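Local coordinates for protein beta-glucuronidase (Dictyoglomus thermophilum, PDB 6XXW) that probably hydrolyses beta-D-glucuronides, releasing glucuronic acid, as a thermophile's beta-glucuronidase of glycosyl hydrolase family 2, at residues V413-A418 with L503-A508; G367-N372 with V447-A452; N467-W472 with Q528-R533; G536-L541 with V545-W550. All blocks are in the same frame, centred on the assembly; numbering follows the deposited sequence. Where two conformers were deposited one is given.

Contact 1 of 4, residues V413-A418 with L503-A508; sequences VANEAA and LSEFGA. With TRS (2-amino-2-hydroxymethyl-propane-1,3-diol), chain B.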
loop_
_atom_site.group_PDB
_atom_site.type_symbol
_atom_site.label_atom_id
_atom_site.label_comp_id
_atom_site.label_asym_id
_atom_site.label_seq_id
_atom_site.Cartn_x
_atom_site.Cartn_y
_atom_site.Cartn_z
ATOM N N VAL A 413 -0.538 -16.581 34.415
ATOM C CA VAL A 413 -1.314 -17.819 34.398
ATOM C C VAL A 413 -2.424 -17.826 33.345
ATOM O O VAL A 413 -2.920 -18.911 33.001
ATOM C CB VAL A 413 -1.915 -18.145 35.785
ATOM C CG1 VAL A 413 -0.802 -18.340 36.835
ATOM C CG2 VAL A 413 -2.910 -17.092 36.227
ATOM N N ALA A 414 -2.807 -16.667 32.804
ATOM C CA ALA A 414 -3.885 -16.607 31.817
ATOM C C ALA A 414 -3.933 -15.222 31.180
ATOM O O ALA A 414 -3.352 -14.259 31.687
ATOM C CB ALA A 414 -5.249 -16.940 32.437
ATOM N N ASN A 415 -4.664 -15.132 30.070
ATOM C CA ASN A 415 -4.898 -13.865 29.378
ATOM C C ASN A 415 -6.384 -13.701 29.105
ATOM O O ASN A 415 -6.962 -14.479 28.342
ATOM C CB ASN A 415 -4.132 -13.793 28.058
ATOM C CG ASN A 415 -4.358 -12.481 27.325
ATOM O OD1 ASN A 415 -3.699 -11.478 27.613
ATOM N ND2 ASN A 415 -5.302 -12.476 26.374
ATOM N N GLU A 416 -6.989 -12.676 29.708
ATOM C CA GLU A 416 -8.369 -12.282 29.408
ATOM C C GLU A 416 -9.350 -13.437 29.578
ATOM O O GLU A 416 -10.231 -13.653 28.741
ATOM C CB GLU A 416 -8.472 -11.687 27.998
ATOM C CG GLU A 416 -7.640 -10.406 27.785
ATOM C CD GLU A 416 -7.945 -9.720 26.459
ATOM O OE1 GLU A 416 -8.417 -10.399 25.516
ATOM O OE2 GLU A 416 -7.719 -8.495 26.362
ATOM N N ALA A 417 -9.201 -14.189 30.666
ATOM C CA ALA A 417 -10.226 -15.153 31.036
ATOM C C ALA A 417 -11.460 -14.435 31.596
ATOM O O ALA A 417 -11.424 -13.254 31.951
ATOM C CB ALA A 417 -9.683 -16.145 32.067
ATOM N N ALA A 418 -12.562 -15.182 31.708
ATOM C CA ALA A 418 -13.816 -14.635 32.248
ATOM C C ALA A 418 -13.778 -14.664 33.779
ATOM O O ALA A 418 -14.517 -15.390 34.451
ATOM C CB ALA A 418 -15.016 -15.395 31.699
ATOM N N LEU A 503 0.326 -1.800 32.451
ATOM C CA LEU A 503 -0.631 -1.715 31.350
ATOM C C LEU A 503 -0.132 -2.711 30.313
ATOM O O LEU A 503 0.732 -2.399 29.490
ATOM C CB LEU A 503 -0.730 -0.294 30.787
ATOM C CG LEU A 503 -1.785 -0.082 29.696
ATOM C CD1 LEU A 503 -3.163 -0.336 30.249
ATOM C CD2 LEU A 503 -1.711 1.333 29.108
ATOM N N SER A 504 -0.685 -3.931 30.357
ATOM C CA SER A 504 -0.115 -5.058 29.623
ATOM C C SER A 504 -0.525 -5.120 28.155
ATOM O O SER A 504 0.110 -5.858 27.387
ATOM C CB SER A 504 -0.481 -6.375 30.318
ATOM O OG SER A 504 -1.859 -6.416 30.642
ATOM N N GLU A 505 -1.553 -4.379 27.744
ATOM C CA GLU A 505 -1.904 -4.270 26.334
ATOM C C GLU A 505 -2.619 -2.952 26.103
ATOM O O GLU A 505 -3.442 -2.531 26.919
ATOM C CB GLU A 505 -2.834 -5.386 25.855
ATOM C CG GLU A 505 -2.221 -6.757 25.720
ATOM C CD GLU A 505 -3.173 -7.751 25.071
ATOM O OE1 GLU A 505 -4.100 -7.306 24.346
ATOM O OE2 GLU A 505 -2.990 -8.975 25.279
ATOM N N PHE A 506 -2.329 -2.344 24.964
ATOM C CA PHE A 506 -3.086 -1.224 24.426
ATOM C C PHE A 506 -2.540 -0.972 23.034
ATOM O O PHE A 506 -1.357 -1.205 22.777
ATOM C CB PHE A 506 -2.997 0.041 25.305
ATOM C CG PHE A 506 -1.600 0.603 25.474
ATOM C CD1 PHE A 506 -0.634 -0.085 26.197
ATOM C CD2 PHE A 506 -1.276 1.855 24.939
ATOM C CE1 PHE A 506 0.631 0.432 26.367
ATOM C CE2 PHE A 506 -0.013 2.399 25.101
ATOM C CZ PHE A 506 0.956 1.694 25.815
ATOM N N GLY A 507 -3.410 -0.533 22.141
ATOM C CA GLY A 507 -2.994 -0.312 20.771
ATOM C C GLY A 507 -4.188 -0.249 19.847
ATOM O O GLY A 507 -5.343 -0.355 20.267
ATOM N N ALA A 508 -3.869 -0.072 18.562
ATOM C CA ALA A 508 -4.850 0.153 17.510
ATOM C C ALA A 508 -4.356 -0.518 16.235
ATOM O O ALA A 508 -3.150 -0.532 15.980
ATOM C CB ALA A 508 -5.055 1.658 17.279
HETATM C C TRS B . -6.185 -9.391 22.386
HETATM C C1 TRS B . -5.676 -10.532 23.262
HETATM C C2 TRS B . -7.318 -8.593 23.035
HETATM C C3 TRS B . -6.575 -9.959 21.022
HETATM N N TRS B . -5.095 -8.449 22.131
HETATM O O1 TRS B . -5.314 -10.073 24.543
HETATM O O2 TRS B . -8.458 -9.399 23.261
HETATM O O3 TRS B . -5.410 -10.312 20.265
#
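Asn415 and Glu505 reach toward each other from opposite walls of a pocket, their amide and carboxylate planes only 15° apart. Their closest atoms, Asn415 OD1 and Glu505 OE2, stand 3.5 Å apart; both are acceptors, so they do not bond to each other. Arg338 reconciles them, giving NH1 to the amide oxygen and NH2 to the carboxylate. With CG of Asn415 anti to the backbone N (chi1 -180°), the amide extends into the pocket and turns ND2 to the bound TRS, probably a molecule from the crystallisation liquor. Asn415 ND2 donates to TRS O1 over 3.0 Å in a fairly straight bond (161°), and TRS O1 in turn donates to Glu505 OE2 at 2.7 Å. The other Glu505 oxygen, OE1, takes TRS N at 2.7 Å and is also bonded by Tyr469 OH. Glu416, its chain extended beyond CG, reaches the same TRS; its OE1 accepts from TRS O2 in a bond so short that its length is doubtful, while OE2 is held by Asn467 ND2 and lies 4.3 Å from Glu505 OE1. Two facing glutamates, one directly after an asparagine, fit the active-site pattern of family 2 barrels. Strand 408-415 carries one wall and strand 501-505 the other, with strands 444-448 and 463-467 filling the sheet between them at the ends where the chain turns into loops.

Contact 2 of 4, residues G367-N372 with V447-A452; sequences GLNLWN and VENTKA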
loop_
_atom_site.group_PDB
_atom_site.type_symbol
_atom_site.label_atom_id
_atom_site.label_comp_id
_atom_site.label_asym_id
_atom_site.label_seq_id
_atom_site.Cartn_x
_atom_site.Cartn_y
_atom_site.Cartn_z
ATOM N N GLY A 367 -8.461 -17.497 25.514
ATOM C CA GLY A 367 -9.693 -17.964 24.926
ATOM C C GLY A 367 -10.711 -18.480 25.916
ATOM O O GLY A 367 -11.733 -19.036 25.494
ATOM N N LEU A 368 -10.462 -18.318 27.216
ATOM C CA LEU A 368 -11.399 -18.749 28.252
ATOM C C LEU A 368 -12.430 -17.649 28.503
ATOM O O LEU A 368 -12.613 -17.137 29.606
ATOM C CB LEU A 368 -10.649 -19.118 29.528
ATOM C CG LEU A 368 -9.972 -20.492 29.559
ATOM C CD1 LEU A 368 -8.767 -20.537 28.648
ATOM C CD2 LEU A 368 -9.564 -20.842 30.999
ATOM N N ASN A 369 -13.121 -17.296 27.425
ATOM C CA ASN A 369 -14.014 -16.149 27.462
ATOM C C ASN A 369 -14.874 -16.161 26.214
ATOM O O ASN A 369 -14.355 -16.254 25.096
ATOM C CB ASN A 369 -13.207 -14.848 27.556
ATOM C CG ASN A 369 -13.968 -13.726 28.234
ATOM O OD1 ASN A 369 -13.375 -12.905 28.936
ATOM N ND2 ASN A 369 -15.268 -13.667 28.006
ATOM N N LEU A 370 -16.179 -16.114 26.402
ATOM C CA LEU A 370 -17.139 -15.945 25.315
ATOM C C LEU A 370 -17.691 -14.545 25.512
ATOM O O LEU A 370 -18.567 -14.332 26.354
ATOM C CB LEU A 370 -18.235 -17.004 25.357
ATOM C CG LEU A 370 -17.684 -18.414 25.545
ATOM C CD1 LEU A 370 -18.796 -19.388 25.854
ATOM C CD2 LEU A 370 -16.960 -18.814 24.299
ATOM N N TRP A 371 -17.136 -13.591 24.772
ATOM C CA TRP A 371 -17.411 -12.172 24.968
ATOM C C TRP A 371 -18.907 -11.897 25.068
ATOM O O TRP A 371 -19.503 -11.314 24.156
ATOM C CB TRP A 371 -16.779 -11.380 23.830
ATOM C CG TRP A 371 -15.432 -11.909 23.433
ATOM C CD1 TRP A 371 -15.124 -12.614 22.302
ATOM C CD2 TRP A 371 -14.208 -11.774 24.167
ATOM N NE1 TRP A 371 -13.782 -12.919 22.286
ATOM C CE2 TRP A 371 -13.198 -12.414 23.419
ATOM C CE3 TRP A 371 -13.866 -11.170 25.382
ATOM C CZ2 TRP A 371 -11.870 -12.466 23.846
ATOM C CZ3 TRP A 371 -12.539 -11.226 25.807
ATOM C CH2 TRP A 371 -11.563 -11.871 25.043
ATOM N N ASN A 372 -19.496 -12.292 26.201
ATOM C CA ASN A 372 -20.936 -12.420 26.391
ATOM C C ASN A 372 -21.198 -13.016 27.771
ATOM O O ASN A 372 -20.843 -14.173 28.028
ATOM C CB ASN A 372 -21.541 -13.305 25.297
ATOM C CG ASN A 372 -23.059 -13.266 25.278
ATOM O OD1 ASN A 372 -23.711 -13.377 26.314
ATOM N ND2 ASN A 372 -23.627 -13.110 24.087
ATOM N N VAL A 447 -3.385 -11.713 33.259
ATOM C CA VAL A 447 -3.621 -10.562 32.390
ATOM C C VAL A 447 -5.125 -10.419 32.185
ATOM O O VAL A 447 -5.795 -11.352 31.725
ATOM C CB VAL A 447 -2.864 -10.682 31.057
ATOM C CG1 VAL A 447 -3.185 -9.477 30.162
ATOM C CG2 VAL A 447 -1.348 -10.759 31.307
ATOM N N GLU A 448 -5.652 -9.255 32.556
ATOM C CA GLU A 448 -7.084 -9.036 32.717
ATOM C C GLU A 448 -7.608 -8.070 31.666
ATOM O O GLU A 448 -6.958 -7.069 31.365
ATOM C CB GLU A 448 -7.397 -8.438 34.092
ATOM C CG GLU A 448 -7.050 -9.326 35.269
ATOM C CD GLU A 448 -8.240 -10.163 35.739
ATOM O OE1 GLU A 448 -9.128 -10.479 34.906
ATOM O OE2 GLU A 448 -8.282 -10.511 36.949
ATOM N N ASN A 449 -8.809 -8.343 31.150
ATOM C CA ASN A 449 -9.597 -7.290 30.519
ATOM C C ASN A 449 -10.940 -7.090 31.210
ATOM O O ASN A 449 -11.671 -6.166 30.845
ATOM C CB ASN A 449 -9.781 -7.556 29.012
ATOM C CG ASN A 449 -10.669 -8.751 28.713
ATOM O OD1 ASN A 449 -10.965 -9.562 29.590
ATOM N ND2 ASN A 449 -11.084 -8.872 27.451
ATOM N N THR A 450 -11.267 -7.923 32.201
ATOM C CA THR A 450 -12.395 -7.700 33.103
ATOM C C THR A 450 -12.285 -6.328 33.768
ATOM O O THR A 450 -11.194 -5.768 33.910
ATOM C CB THR A 450 -12.416 -8.811 34.181
ATOM O OG1 THR A 450 -12.495 -10.097 33.555
ATOM C CG2 THR A 450 -13.603 -8.691 35.153
ATOM N N LYS A 451 -13.432 -5.786 34.171
ATOM C CA LYS A 451 -13.460 -4.569 34.972
ATOM C C LYS A 451 -12.833 -4.817 36.343
ATOM O O LYS A 451 -12.945 -5.906 36.912
ATOM C CB LYS A 451 -14.905 -4.071 35.108
ATOM C CG LYS A 451 -15.136 -3.075 36.230
ATOM C CD LYS A 451 -15.189 -1.642 35.722
ATOM C CE LYS A 451 -15.158 -0.672 36.889
ATOM N NZ LYS A 451 -14.496 -1.295 38.078
ATOM N N ALA A 452 -12.153 -3.790 36.868
ATOM C CA ALA A 452 -11.429 -3.932 38.134
ATOM C C ALA A 452 -12.324 -4.451 39.258
ATOM O O ALA A 452 -11.942 -5.356 40.011
ATOM C CB ALA A 452 -10.815 -2.590 38.533
#
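Trp371 and Asn449 meet through the far end of the indole: Asn449 ND2 comes within 3.2 Å of Trp371 CZ3. The amide stands steeply to the ring, the two planes 78° apart, and its nitrogen arrives obliquely at the six-membered part. Asn449 CG lies between its own backbone N and carbonyl carbon (chi1 69°), which swings the amide off strand 444-448 and toward the tryptophan. Behind the ring, in the same loop, Asn369 sets its CB 4.1 Å above the indole plane, offset toward the rim. Just before it, Leu368 is the centre of an inverse gamma turn, with a weak bond of 2.9 Å from Asn369 N to Gly367 O.

Further out, both walls border the pocket of Glu416, whose side chain touches Trp371 and Asn449 alike. A second TRS, probably also from the crystallisation liquor, is bound here by Thr450 OG1 and, weakly, by Asn449 OD1, consistent with a polar pocket. Arg468 steadies the backbone after the strand, bonding the carbonyls of Asn449 and Thr450. Segment 367-372, part of the long loop between strand 358-362 and helix 385-402, thus faces the end of strand 444-448 across strand 408-415, which lies between those two strands in the barrel sheet.

Contact 3 of 4, residues N467-W472 with Q528-R533; sequences NRYYSW and QEMIKR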
loop_
_atom_site.group_PDB
_atom_site.type_symbol
_atom_site.label_atom_id
_atom_site.label_comp_id
_atom_site.label_asym_id
_atom_site.label_seq_id
_atom_site.Cartn_x
_atom_site.Cartn_y
_atom_site.Cartn_z
ATOM N N ASN A 467 -5.351 -5.013 30.310
ATOM C CA ASN A 467 -5.445 -4.687 28.895
ATOM C C ASN A 467 -6.544 -3.650 28.720
ATOM O O ASN A 467 -7.677 -3.879 29.148
ATOM C CB ASN A 467 -5.803 -5.929 28.069
ATOM C CG ASN A 467 -4.737 -7.029 28.143
ATOM O OD1 ASN A 467 -3.651 -6.831 28.692
ATOM N ND2 ASN A 467 -5.051 -8.192 27.568
ATOM N N ARG A 468 -6.231 -2.521 28.071
ATOM C CA ARG A 468 -7.243 -1.485 27.874
ATOM C C ARG A 468 -7.154 -0.918 26.460
ATOM O O ARG A 468 -6.057 -0.661 25.949
ATOM C CB ARG A 468 -7.096 -0.356 28.912
ATOM C CG ARG A 468 -7.573 -0.750 30.334
ATOM C CD ARG A 468 -9.055 -1.128 30.306
ATOM N NE ARG A 468 -9.595 -1.543 31.611
ATOM C CZ ARG A 468 -10.000 -2.777 31.891
ATOM N NH1 ARG A 468 -9.896 -3.734 30.977
ATOM N NH2 ARG A 468 -10.516 -3.061 33.087
ATOM N N TYR A 469 -8.321 -0.710 25.848
ATOM C CA TYR A 469 -8.462 -0.348 24.437
ATOM C C TYR A 469 -9.451 0.802 24.270
ATOM O O TYR A 469 -10.212 0.852 23.301
ATOM C CB TYR A 469 -8.893 -1.567 23.620
ATOM C CG TYR A 469 -7.753 -2.565 23.428
ATOM C CD1 TYR A 469 -6.780 -2.354 22.449
ATOM C CD2 TYR A 469 -7.637 -3.686 24.241
ATOM C CE1 TYR A 469 -5.722 -3.250 22.265
ATOM C CE2 TYR A 469 -6.589 -4.591 24.077
ATOM C CZ TYR A 469 -5.627 -4.356 23.094
ATOM O OH TYR A 469 -4.590 -5.246 22.919
ATOM N N TYR A 470 -9.459 1.734 25.223
ATOM C CA TYR A 470 -10.347 2.880 25.133
ATOM C C TYR A 470 -10.079 3.634 23.835
ATOM O O TYR A 470 -8.927 3.861 23.463
ATOM C CB TYR A 470 -10.141 3.798 26.333
ATOM C CG TYR A 470 -10.420 3.149 27.693
ATOM C CD1 TYR A 470 -11.672 2.645 28.003
ATOM C CD2 TYR A 470 -9.418 3.059 28.658
ATOM C CE1 TYR A 470 -11.930 2.071 29.240
ATOM C CE2 TYR A 470 -9.665 2.494 29.889
ATOM C CZ TYR A 470 -10.923 2.006 30.176
ATOM O OH TYR A 470 -11.175 1.437 31.398
ATOM N N SER A 471 -11.156 4.037 23.160
ATOM C CA SER A 471 -11.193 4.729 21.863
ATOM C C SER A 471 -10.964 3.779 20.687
ATOM O O SER A 471 -11.087 4.226 19.525
ATOM C CB SER A 471 -10.201 5.900 21.771
ATOM O OG SER A 471 -8.937 5.471 21.289
ATOM N N TRP A 472 -10.675 2.493 20.922
ATOM C CA TRP A 472 -10.600 1.503 19.849
ATOM C C TRP A 472 -11.808 0.572 19.885
ATOM O O TRP A 472 -12.664 0.636 18.996
ATOM C CB TRP A 472 -9.286 0.697 19.888
ATOM C CG TRP A 472 -9.221 -0.183 18.664
ATOM C CD1 TRP A 472 -9.556 -1.510 18.579
ATOM C CD2 TRP A 472 -8.895 0.235 17.335
ATOM N NE1 TRP A 472 -9.431 -1.950 17.281
ATOM C CE2 TRP A 472 -9.037 -0.896 16.494
ATOM C CE3 TRP A 472 -8.490 1.455 16.770
ATOM C CZ2 TRP A 472 -8.780 -0.847 15.120
ATOM C CZ3 TRP A 472 -8.225 1.508 15.391
ATOM C CH2 TRP A 472 -8.361 0.352 14.585
ATOM N N GLN A 528 -0.463 5.918 16.609
ATOM C CA GLN A 528 0.519 6.690 17.372
ATOM C C GLN A 528 -0.152 7.614 18.385
ATOM O O GLN A 528 0.314 7.729 19.523
ATOM C CB GLN A 528 1.425 7.503 16.424
ATOM C CG GLN A 528 2.319 8.541 17.134
ATOM C CD GLN A 528 3.453 9.068 16.260
ATOM O OE1 GLN A 528 4.275 8.303 15.762
ATOM N NE2 GLN A 528 3.491 10.381 16.070
ATOM N N GLU A 529 -1.234 8.297 17.995
ATOM C CA GLU A 529 -1.868 9.232 18.924
ATOM C C GLU A 529 -2.490 8.493 20.104
ATOM O O GLU A 529 -2.372 8.929 21.254
ATOM C CB GLU A 529 -2.922 10.067 18.197
ATOM C CG GLU A 529 -3.517 11.195 19.038
ATOM C CD GLU A 529 -2.508 12.288 19.373
ATOM O OE1 GLU A 529 -1.531 12.475 18.614
ATOM O OE2 GLU A 529 -2.695 12.960 20.412
ATOM N N MET A 530 -3.158 7.374 19.834
ATOM C CA MET A 530 -3.725 6.582 20.918
ATOM C C MET A 530 -2.636 6.155 21.897
ATOM O O MET A 530 -2.757 6.349 23.111
ATOM C CB MET A 530 -4.445 5.363 20.341
ATOM C CG MET A 530 -4.928 4.401 21.415
ATOM S SD MET A 530 -5.671 2.921 20.699
ATOM C CE MET A 530 -6.203 2.066 22.197
ATOM N N ILE A 531 -1.541 5.602 21.379
ATOM C CA ILE A 531 -0.486 5.103 22.256
ATOM C C ILE A 531 0.135 6.254 23.038
ATOM O O ILE A 531 0.380 6.146 24.248
ATOM C CB ILE A 531 0.554 4.319 21.427
ATOM C CG1 ILE A 531 0.010 2.924 21.094
ATOM C CG2 ILE A 531 1.884 4.229 22.151
ATOM C CD1 ILE A 531 0.817 2.183 20.037
ATOM N N LYS A 532 0.337 7.397 22.373
ATOM C CA LYS A 532 0.918 8.567 23.027
ATOM C C LYS A 532 0.053 9.055 24.184
ATOM O O LYS A 532 0.568 9.423 25.247
ATOM C CB LYS A 532 1.113 9.684 21.997
ATOM C CG LYS A 532 1.599 10.998 22.564
ATOM C CD LYS A 532 1.898 11.994 21.443
ATOM C CE LYS A 532 0.628 12.660 20.922
ATOM N NZ LYS A 532 0.923 13.832 20.026
ATOM N N ARG A 533 -1.266 9.067 23.999
ATOM C CA ARG A 533 -2.150 9.567 25.047
ATOM C C ARG A 533 -2.238 8.588 26.211
ATOM O O ARG A 533 -2.329 9.002 27.373
ATOM C CB ARG A 533 -3.534 9.846 24.465
ATOM C CG ARG A 533 -3.538 10.994 23.463
ATOM C CD ARG A 533 -4.937 11.263 22.959
ATOM N NE ARG A 533 -5.733 11.990 23.942
ATOM C CZ ARG A 533 -6.653 12.898 23.631
ATOM N NH1 ARG A 533 -6.892 13.188 22.359
ATOM N NH2 ARG A 533 -7.338 13.511 24.589
#
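This is a loop-to-helix contact in which one methionine, Met530 of helix 524-538, plugs into the backbone of the loop 467-472 that follows strand 463-467. With CG anti to the backbone N (chi1 173°) and the rest of the chain fully extended, Met530 projects straight off the helix and delivers its methyl into a bend of the loop. The bend is a type II turn, closed by Trp472 N to Tyr469 O at 2.9 Å. Its carbonyl Tyr470 O faces the helix and meets Met530 CE at 3.5 Å, while CE also touches Tyr469 CA at 4.0 Å and Trp472 CB at 4.1 Å. Beside the thioether, Ser471 OG lies 4.2 Å from Met530 CG and bonds back to Tyr470 O at 2.7 Å, in the carbonyl plane on a lone pair. The hydroxyl thus satisfies the very oxygen against which the methyl packs.

Tyr470 and Trp472 pack outward on Met162 and Ile561 of a second subunit, while Tyr469 borders the pocket that holds TRS. The arrangement belongs to a (beta/alpha)8 barrel: a loop after the sixth strand, lining what is probably the active-site mouth, rests on the outer helix that follows the seventh.

Contact 4 of 4, residues G536-L541 with V545-W550; sequences GVLDRL and VGEHIW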
loop_
_atom_site.group_PDB
_atom_site.type_symbol
_atom_site.label_atom_id
_atom_site.label_comp_id
_atom_site.label_asym_id
_atom_site.label_seq_id
_atom_site.Cartn_x
_atom_site.Cartn_y
_atom_site.Cartn_z
ATOM N N GLY A 536 0.975 9.045 28.349
ATOM C CA GLY A 536 0.922 10.282 29.112
ATOM C C GLY A 536 0.161 10.125 30.413
ATOM O O GLY A 536 0.506 10.749 31.421
ATOM N N VAL A 537 -0.884 9.292 30.411
ATOM C CA VAL A 537 -1.603 8.987 31.643
ATOM C C VAL A 537 -0.715 8.190 32.595
ATOM O O VAL A 537 -0.614 8.507 33.786
ATOM C CB VAL A 537 -2.904 8.228 31.328
ATOM C CG1 VAL A 537 -3.523 7.695 32.609
ATOM C CG2 VAL A 537 -3.884 9.114 30.589
ATOM N N LEU A 538 -0.052 7.147 32.082
ATOM C CA LEU A 538 0.766 6.288 32.939
ATOM C C LEU A 538 1.848 7.080 33.658
ATOM O O LEU A 538 2.196 6.774 34.808
ATOM C CB LEU A 538 1.408 5.171 32.112
ATOM C CG LEU A 538 0.488 4.311 31.251
ATOM C CD1 LEU A 538 1.311 3.195 30.600
ATOM C CD2 LEU A 538 -0.653 3.733 32.087
ATOM N N ASP A 539 2.397 8.105 32.999
ATOM C CA ASP A 539 3.486 8.857 33.606
ATOM C C ASP A 539 3.037 9.600 34.856
ATOM O O ASP A 539 3.878 9.963 35.682
ATOM C CB ASP A 539 4.076 9.843 32.600
ATOM C CG ASP A 539 4.877 9.155 31.516
ATOM O OD1 ASP A 539 5.305 8.000 31.718
ATOM O OD2 ASP A 539 5.073 9.772 30.458
ATOM N N ARG A 540 1.739 9.826 35.016
ATOM C CA ARG A 540 1.228 10.555 36.167
ATOM C C ARG A 540 0.860 9.644 37.328
ATOM O O ARG A 540 0.424 10.141 38.375
ATOM C CB ARG A 540 0.018 11.389 35.744
ATOM C CG ARG A 540 0.407 12.398 34.681
ATOM C CD ARG A 540 -0.677 13.416 34.431
ATOM N NE ARG A 540 -1.689 12.911 33.515
ATOM C CZ ARG A 540 -2.906 12.545 33.894
ATOM N NH1 ARG A 540 -3.246 12.634 35.177
ATOM N NH2 ARG A 540 -3.782 12.097 32.998
ATOM N N LEU A 541 1.048 8.335 37.176
ATOM C CA LEU A 541 0.608 7.345 38.156
ATOM C C LEU A 541 1.826 6.590 38.687
ATOM O O LEU A 541 2.422 5.772 37.971
ATOM C CB LEU A 541 -0.407 6.390 37.524
ATOM C CG LEU A 541 -1.622 7.047 36.856
ATOM C CD1 LEU A 541 -2.520 5.993 36.209
ATOM C CD2 LEU A 541 -2.416 7.862 37.872
ATOM N N VAL A 545 4.062 0.406 36.815
ATOM C CA VAL A 545 5.461 0.014 36.688
ATOM C C VAL A 545 5.783 -0.517 35.298
ATOM O O VAL A 545 6.870 -1.056 35.090
ATOM C CB VAL A 545 5.852 -1.020 37.761
ATOM C CG1 VAL A 545 5.607 -0.451 39.155
ATOM C CG2 VAL A 545 5.056 -2.320 37.571
ATOM N N GLY A 546 4.865 -0.397 34.345
ATOM C CA GLY A 546 5.139 -0.929 33.025
ATOM C C GLY A 546 4.149 -0.580 31.931
ATOM O O GLY A 546 2.954 -0.352 32.194
ATOM N N GLU A 547 4.650 -0.540 30.692
ATOM C CA GLU A 547 3.828 -0.328 29.501
ATOM C C GLU A 547 4.223 -1.360 28.451
ATOM O O GLU A 547 5.384 -1.423 28.042
ATOM C CB GLU A 547 3.973 1.109 28.952
ATOM C CG GLU A 547 5.400 1.535 28.525
ATOM C CD GLU A 547 5.569 3.048 28.448
ATOM O OE1 GLU A 547 6.078 3.543 27.414
ATOM O OE2 GLU A 547 5.198 3.750 29.419
ATOM N N HIS A 548 3.270 -2.200 28.054
ATOM C CA HIS A 548 3.468 -3.145 26.967
ATOM C C HIS A 548 2.434 -2.843 25.889
ATOM O O HIS A 548 1.223 -2.968 26.123
ATOM C CB HIS A 548 3.355 -4.595 27.458
ATOM C CG HIS A 548 4.633 -5.158 28.015
ATOM N ND1 HIS A 548 4.787 -6.495 28.323
ATOM C CD2 HIS A 548 5.816 -4.567 28.311
ATOM C CE1 HIS A 548 6.010 -6.706 28.778
ATOM N NE2 HIS A 548 6.655 -5.551 28.790
ATOM N N ILE A 549 2.908 -2.444 24.724
ATOM C CA ILE A 549 2.029 -2.165 23.597
ATOM C C ILE A 549 1.662 -3.481 22.920
ATOM O O ILE A 549 2.494 -4.381 22.779
ATOM C CB ILE A 549 2.709 -1.181 22.619
ATOM C CG1 ILE A 549 2.780 0.238 23.214
ATOM C CG2 ILE A 549 1.949 -1.102 21.284
ATOM C CD1 ILE A 549 3.878 0.475 24.265
ATOM N N TRP A 550 0.401 -3.611 22.522
ATOM C CA TRP A 550 -0.053 -4.698 21.662
ATOM C C TRP A 550 -0.095 -4.176 20.230
ATOM O O TRP A 550 -0.862 -3.252 19.950
ATOM C CB TRP A 550 -1.452 -5.153 22.070
ATOM C CG TRP A 550 -1.877 -6.380 21.367
ATOM C CD1 TRP A 550 -2.695 -6.475 20.277
ATOM C CD2 TRP A 550 -1.470 -7.705 21.690
ATOM N NE1 TRP A 550 -2.832 -7.797 19.913
ATOM C CE2 TRP A 550 -2.088 -8.570 20.766
ATOM C CE3 TRP A 550 -0.651 -8.246 22.688
ATOM C CZ2 TRP A 550 -1.921 -9.961 20.813
ATOM C CZ3 TRP A 550 -0.474 -9.631 22.731
ATOM C CH2 TRP A 550 -1.102 -10.468 21.797
#
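Glu547 OE2 is gripped by two groups, Tyr300 OH and Arg588 NH2, and on the side facing helix 524-538 it meets the methyl Leu538 CD1 at 4.1 Å. The other carboxylate oxygen, OE1, accepts from Trp589 NE1, so this buried acid has polar partners at both oxygens. Arg588 also reaches Asp539 OD1, which lies 4.8 Å from Glu547 OE2; one guanidinium thus serves two acids and would probably ease the repulsion between them.

Across the contact itself the work is apolar. Leu538 crosses Glu547 at a slant and lays CD1 against the base of the acid, 3.8 Å from Glu547 CB. The same methyl skims the strand backbone, 4.2 Å from Gly546 O. Glu547 CG sits between the backbone N and the carbonyl carbon (chi1 60°), and from there an extended chain carries the carboxylate past the leucine to its polar partners.

From Leu538 to Leu541 the chain makes a type I turn, Leu541 N bonding to Leu538 O at 3.1 Å, and Lys598 NZ adds bonds to the carbonyls of Leu538 and Leu541. Within the beta-alpha-beta unit of strand 501-505, helix 524-538 and strand 544-550, Leu538 therefore seats the helix on the barrel: it touches Leu503 on the first strand, Glu547 on the second, and Leu490 on the adjacent helix 482-497.

All four contacts belong to the TIM-barrel domain and sit on strands, loops and a helix from strand 358-362 round to strand 544-550. Contacts 1 and 2, centres about 8 Å apart, lie on strands 408-415 and 444-448, neighbours in the sheet; their segments alternate along the chain, and both border the pocket around Glu416. Contact 3, its centre about 14 Å from that of contact 1, touches it where the loop after strand 463-467 meets the end of strand 501-505. Contact 4, centred about 11 Å from contact 3, uses the same helix 524-538 and comes last in sequence. Paired strands 501-505 and 544-550 and that shared helix join the pocket to the outer helical layer.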